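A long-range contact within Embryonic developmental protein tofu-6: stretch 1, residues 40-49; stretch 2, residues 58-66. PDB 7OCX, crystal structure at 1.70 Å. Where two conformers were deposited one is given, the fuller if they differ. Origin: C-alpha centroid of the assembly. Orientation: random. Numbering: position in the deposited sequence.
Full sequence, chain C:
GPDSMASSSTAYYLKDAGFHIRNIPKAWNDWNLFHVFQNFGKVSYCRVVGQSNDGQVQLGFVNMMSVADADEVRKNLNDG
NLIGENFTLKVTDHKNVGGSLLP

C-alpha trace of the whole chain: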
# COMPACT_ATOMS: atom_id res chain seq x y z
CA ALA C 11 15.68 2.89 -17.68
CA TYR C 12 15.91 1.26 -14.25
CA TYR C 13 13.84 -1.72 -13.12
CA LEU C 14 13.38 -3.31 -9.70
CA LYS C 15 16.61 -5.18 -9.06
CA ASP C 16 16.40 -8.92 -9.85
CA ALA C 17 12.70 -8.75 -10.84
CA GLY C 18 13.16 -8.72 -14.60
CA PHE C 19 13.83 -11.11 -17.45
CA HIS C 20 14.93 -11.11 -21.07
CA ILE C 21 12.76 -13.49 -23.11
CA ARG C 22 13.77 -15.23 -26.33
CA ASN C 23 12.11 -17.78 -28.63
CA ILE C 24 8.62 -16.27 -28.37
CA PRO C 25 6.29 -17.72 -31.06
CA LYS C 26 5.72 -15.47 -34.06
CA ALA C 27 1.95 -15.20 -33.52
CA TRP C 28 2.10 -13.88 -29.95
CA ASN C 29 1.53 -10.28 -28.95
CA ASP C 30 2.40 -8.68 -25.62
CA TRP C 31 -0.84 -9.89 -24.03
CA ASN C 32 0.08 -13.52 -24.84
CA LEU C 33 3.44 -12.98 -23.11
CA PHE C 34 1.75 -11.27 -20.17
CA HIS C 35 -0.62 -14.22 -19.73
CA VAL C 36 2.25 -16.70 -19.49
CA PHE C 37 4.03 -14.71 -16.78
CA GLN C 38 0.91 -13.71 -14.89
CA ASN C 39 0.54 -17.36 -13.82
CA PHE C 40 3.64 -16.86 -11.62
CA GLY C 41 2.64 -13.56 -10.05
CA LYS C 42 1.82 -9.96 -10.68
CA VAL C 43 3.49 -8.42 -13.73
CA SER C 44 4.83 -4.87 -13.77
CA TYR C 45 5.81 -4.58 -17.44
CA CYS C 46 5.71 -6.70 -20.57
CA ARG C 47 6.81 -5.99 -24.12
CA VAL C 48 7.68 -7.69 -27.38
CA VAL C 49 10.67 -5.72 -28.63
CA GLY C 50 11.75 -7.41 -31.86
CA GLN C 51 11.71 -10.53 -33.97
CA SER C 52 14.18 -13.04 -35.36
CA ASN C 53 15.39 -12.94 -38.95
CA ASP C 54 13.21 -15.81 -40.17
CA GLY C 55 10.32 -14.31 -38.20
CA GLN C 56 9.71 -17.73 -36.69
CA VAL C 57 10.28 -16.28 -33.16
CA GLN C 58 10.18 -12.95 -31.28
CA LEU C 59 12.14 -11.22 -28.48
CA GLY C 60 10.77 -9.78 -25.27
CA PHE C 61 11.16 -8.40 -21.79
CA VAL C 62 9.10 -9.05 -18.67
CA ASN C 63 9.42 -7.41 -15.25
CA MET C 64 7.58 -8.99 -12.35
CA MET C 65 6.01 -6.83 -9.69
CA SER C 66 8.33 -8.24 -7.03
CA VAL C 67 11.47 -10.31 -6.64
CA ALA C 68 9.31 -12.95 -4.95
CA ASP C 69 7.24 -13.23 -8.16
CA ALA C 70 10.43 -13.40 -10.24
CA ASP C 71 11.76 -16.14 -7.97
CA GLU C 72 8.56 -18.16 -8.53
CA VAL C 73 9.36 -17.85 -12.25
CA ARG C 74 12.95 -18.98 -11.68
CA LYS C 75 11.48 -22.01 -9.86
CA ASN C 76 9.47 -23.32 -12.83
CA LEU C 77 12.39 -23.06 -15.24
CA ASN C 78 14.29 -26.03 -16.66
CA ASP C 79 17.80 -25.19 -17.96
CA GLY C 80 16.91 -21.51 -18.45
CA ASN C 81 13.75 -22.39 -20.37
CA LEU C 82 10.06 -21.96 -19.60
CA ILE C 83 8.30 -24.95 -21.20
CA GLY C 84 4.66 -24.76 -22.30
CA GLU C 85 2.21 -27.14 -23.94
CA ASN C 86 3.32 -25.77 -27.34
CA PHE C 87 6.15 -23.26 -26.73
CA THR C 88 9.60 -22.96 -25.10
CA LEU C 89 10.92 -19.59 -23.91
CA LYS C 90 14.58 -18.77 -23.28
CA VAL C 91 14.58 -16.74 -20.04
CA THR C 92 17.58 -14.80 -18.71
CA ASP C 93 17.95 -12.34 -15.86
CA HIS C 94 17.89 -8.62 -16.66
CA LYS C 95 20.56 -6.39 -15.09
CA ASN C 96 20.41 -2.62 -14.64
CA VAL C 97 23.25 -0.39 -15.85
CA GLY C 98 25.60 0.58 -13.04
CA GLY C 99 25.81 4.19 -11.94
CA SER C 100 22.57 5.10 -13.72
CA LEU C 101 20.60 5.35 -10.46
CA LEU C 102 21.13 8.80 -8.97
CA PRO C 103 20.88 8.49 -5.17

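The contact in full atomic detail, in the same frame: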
# COMPACT_ATOMS: atom_id res chain seq x y z
N PHE C 40 2.63 -16.80 -12.68
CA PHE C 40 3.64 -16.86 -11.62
C PHE C 40 3.55 -15.72 -10.64
O PHE C 40 4.21 -15.77 -9.59
CB PHE C 40 5.03 -16.89 -12.26
CG PHE C 40 5.21 -18.01 -13.22
CD1 PHE C 40 5.28 -17.77 -14.58
CD2 PHE C 40 5.31 -19.32 -12.77
CE1 PHE C 40 5.43 -18.80 -15.48
CE2 PHE C 40 5.47 -20.36 -13.66
CZ PHE C 40 5.52 -20.10 -15.02
N GLY C 41 2.76 -14.70 -10.93
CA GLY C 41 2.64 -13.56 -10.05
C GLY C 41 2.25 -12.31 -10.81
O GLY C 41 2.02 -12.34 -12.02
N LYS C 42 2.16 -11.22 -10.07
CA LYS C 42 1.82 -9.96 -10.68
C LYS C 42 2.95 -9.50 -11.60
O LYS C 42 4.13 -9.75 -11.35
CB LYS C 42 1.51 -8.91 -9.61
CG LYS C 42 0.28 -9.23 -8.74
CD LYS C 42 0.14 -8.18 -7.64
CE LYS C 42 -1.11 -8.40 -6.78
NZ LYS C 42 -1.03 -9.63 -6.00
N VAL C 43 2.57 -8.85 -12.69
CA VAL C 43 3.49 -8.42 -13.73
C VAL C 43 3.53 -6.90 -13.77
O VAL C 43 2.48 -6.26 -13.89
CB VAL C 43 3.09 -8.97 -15.11
CG1 VAL C 43 4.01 -8.44 -16.19
CG2 VAL C 43 3.07 -10.51 -15.10
N SER C 44 4.73 -6.32 -13.71
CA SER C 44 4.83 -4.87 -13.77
C SER C 44 4.93 -4.33 -15.19
O SER C 44 4.36 -3.27 -15.49
CB SER C 44 6.07 -4.40 -12.99
OG SER C 44 6.32 -3.03 -13.25
N TYR C 45 5.66 -5.02 -16.06
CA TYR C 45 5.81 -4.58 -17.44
C TYR C 45 6.10 -5.77 -18.34
O TYR C 45 6.73 -6.74 -17.93
CB TYR C 45 6.94 -3.57 -17.67
CG TYR C 45 6.86 -2.88 -19.02
CD1 TYR C 45 5.63 -2.48 -19.55
CD2 TYR C 45 8.02 -2.61 -19.76
CE1 TYR C 45 5.55 -1.85 -20.78
CE2 TYR C 45 7.94 -1.97 -20.99
CZ TYR C 45 6.71 -1.59 -21.49
OH TYR C 45 6.65 -0.95 -22.71
N CYS C 46 5.71 -5.62 -19.60
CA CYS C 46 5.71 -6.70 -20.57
C CYS C 46 5.78 -6.11 -21.96
O CYS C 46 4.92 -5.30 -22.32
CB CYS C 46 4.42 -7.50 -20.37
SG CYS C 46 4.30 -8.88 -21.35
N ARG C 47 6.77 -6.51 -22.76
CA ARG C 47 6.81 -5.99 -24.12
C ARG C 47 7.51 -6.98 -25.04
O ARG C 47 8.44 -7.67 -24.65
CB ARG C 47 7.50 -4.61 -24.16
CG ARG C 47 7.57 -3.94 -25.54
CD ARG C 47 6.19 -3.54 -26.13
NE ARG C 47 5.50 -2.41 -25.50
CZ ARG C 47 4.44 -2.51 -24.70
NH1 ARG C 47 3.95 -3.68 -24.31
NH2 ARG C 47 3.85 -1.39 -24.28
N VAL C 48 6.99 -7.05 -26.26
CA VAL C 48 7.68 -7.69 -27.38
C VAL C 48 8.47 -6.62 -28.10
O VAL C 48 7.89 -5.64 -28.59
CB VAL C 48 6.67 -8.35 -28.33
CG1 VAL C 48 7.37 -8.82 -29.59
CG2 VAL C 48 5.97 -9.49 -27.62
N VAL C 49 9.79 -6.79 -28.17
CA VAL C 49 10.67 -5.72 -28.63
C VAL C 49 11.18 -5.95 -30.05
O VAL C 49 11.47 -4.97 -30.74
CB VAL C 49 11.85 -5.51 -27.67
CG1 VAL C 49 11.39 -4.98 -26.31
CG2 VAL C 49 12.68 -6.76 -27.52
N GLN C 58 10.16 -14.35 -31.70
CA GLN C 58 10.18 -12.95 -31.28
C GLN C 58 11.00 -12.80 -29.99
O GLN C 58 11.32 -13.78 -29.32
CB GLN C 58 8.76 -12.43 -31.03
CG GLN C 58 7.89 -12.33 -32.28
CD GLN C 58 6.52 -11.73 -32.00
OE1 GLN C 58 6.24 -10.58 -32.33
NE2 GLN C 58 5.65 -12.52 -31.38
N LEU C 59 11.33 -11.54 -29.65
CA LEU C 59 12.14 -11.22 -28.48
C LEU C 59 11.38 -10.30 -27.54
O LEU C 59 10.67 -9.40 -27.99
CB LEU C 59 13.44 -10.53 -28.88
CG LEU C 59 14.55 -11.39 -29.46
CD1 LEU C 59 14.10 -12.17 -30.69
CD2 LEU C 59 15.72 -10.46 -29.77
N GLY C 60 11.59 -10.48 -26.23
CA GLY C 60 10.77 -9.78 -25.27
C GLY C 60 11.47 -9.50 -23.96
O GLY C 60 12.64 -9.81 -23.74
N PHE C 61 10.69 -8.88 -23.08
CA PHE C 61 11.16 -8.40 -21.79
C PHE C 61 9.95 -8.45 -20.88
O PHE C 61 8.85 -8.06 -21.27
CB PHE C 61 11.70 -6.99 -21.90
CG PHE C 61 12.01 -6.39 -20.60
CD1 PHE C 61 13.12 -6.82 -19.88
CD2 PHE C 61 11.23 -5.37 -20.11
CE1 PHE C 61 13.43 -6.26 -18.66
CE2 PHE C 61 11.55 -4.80 -18.93
CZ PHE C 61 12.66 -5.24 -18.19
N VAL C 62 10.15 -8.97 -19.68
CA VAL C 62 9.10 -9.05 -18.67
C VAL C 62 9.71 -8.65 -17.34
O VAL C 62 10.78 -9.14 -16.98
CB VAL C 62 8.51 -10.47 -18.56
CG1 VAL C 62 7.52 -10.52 -17.42
CG2 VAL C 62 7.83 -10.83 -19.82
N ASN C 63 9.02 -7.77 -16.60
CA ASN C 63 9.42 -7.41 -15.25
C ASN C 63 8.28 -7.82 -14.32
O ASN C 63 7.13 -7.41 -14.53
CB ASN C 63 9.76 -5.91 -15.14
CG ASN C 63 10.53 -5.57 -13.87
OD1 ASN C 63 11.75 -5.79 -13.82
ND2 ASN C 63 9.88 -4.95 -12.89
N MET C 64 8.60 -8.64 -13.32
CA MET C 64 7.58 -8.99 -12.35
C MET C 64 7.41 -7.86 -11.34
O MET C 64 8.25 -6.97 -11.21
CB MET C 64 7.93 -10.30 -11.65
CG MET C 64 8.16 -11.50 -12.55
SD MET C 64 6.83 -11.86 -13.66
CE MET C 64 5.62 -12.58 -12.52
N MET C 65 6.28 -7.88 -10.65
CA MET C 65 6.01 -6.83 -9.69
C MET C 65 6.93 -6.91 -8.48
O MET C 65 7.15 -5.89 -7.81
CB MET C 65 4.55 -6.90 -9.23
CG MET C 65 4.19 -5.73 -8.38
SD MET C 65 3.88 -4.19 -9.23
CE MET C 65 3.09 -4.69 -10.75
N SER C 66 7.48 -8.08 -8.20
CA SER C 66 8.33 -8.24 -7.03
C SER C 66 9.33 -9.34 -7.28
O SER C 66 9.14 -10.20 -8.14
CB SER C 66 7.46 -8.51 -5.79
OG SER C 66 6.97 -9.84 -5.81

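Residues 45-49 and 58-64 of tofu-6 run as antiparallel β-strands, their directions 155° apart, and the backbone supplies all seven hydrogen bonds between the stretches. Arg47 and Phe61 form a reciprocal pair: Arg47 N donates to Phe61 O (3.0 Å) and Phe61 N to Arg47 O (3.0 Å). Toward one end of the ladder, Val49 N reaches Leu59 O at 2.8 Å. Toward the other, Asn63 N gives a nearly straight bond to Tyr45 O (2.8 Å, 171°), while Asn63 O accepts twice, from Tyr45 N at 3.2 Å and from Ser44 N at 2.8 Å. This shared acceptor marks a β-bulge: the register slips by one residue between Tyr45-Asn63 and Val43-Met64, and the chain turns a corner at Ser44. Beyond it, Lys42 O is satisfied by Met65 N (2.9 Å, 167°). Between the conventional bonds, CA-H...O contacts give carbonyls a second, weaker partner: Val62 CA lies 3.4 Å from Tyr45 O, and Cys46 CA 3.5 Å from Phe61 O.

Side chains alternate between the faces. Tyr45, Arg47, Phe61 and Asn63 share one; there the Tyr45 and Phe61 rings meet edge to edge, CD2 of Tyr45 4.2 Å from CE2 of Phe61, while the end of Arg47 leads away. On the other face, Cys46 SG packs against Val62 CG2 at 4.3 Å. Gly60, opposite Val48, has no side chain; an ideal CB would sit a tight 3.1 Å from Arg47 O. Met64 starts away from stretch 1, but its all-m side chain curls back, placing CE 3.4 Å from Lys42 O and 4.2 Å from Val43 CG2. Met65 CE lies 3.5 Å from Ser44 CA, covering the corner. Gln58 NE2 and Ser66 OG find their hydrogen bonds elsewhere in the structure.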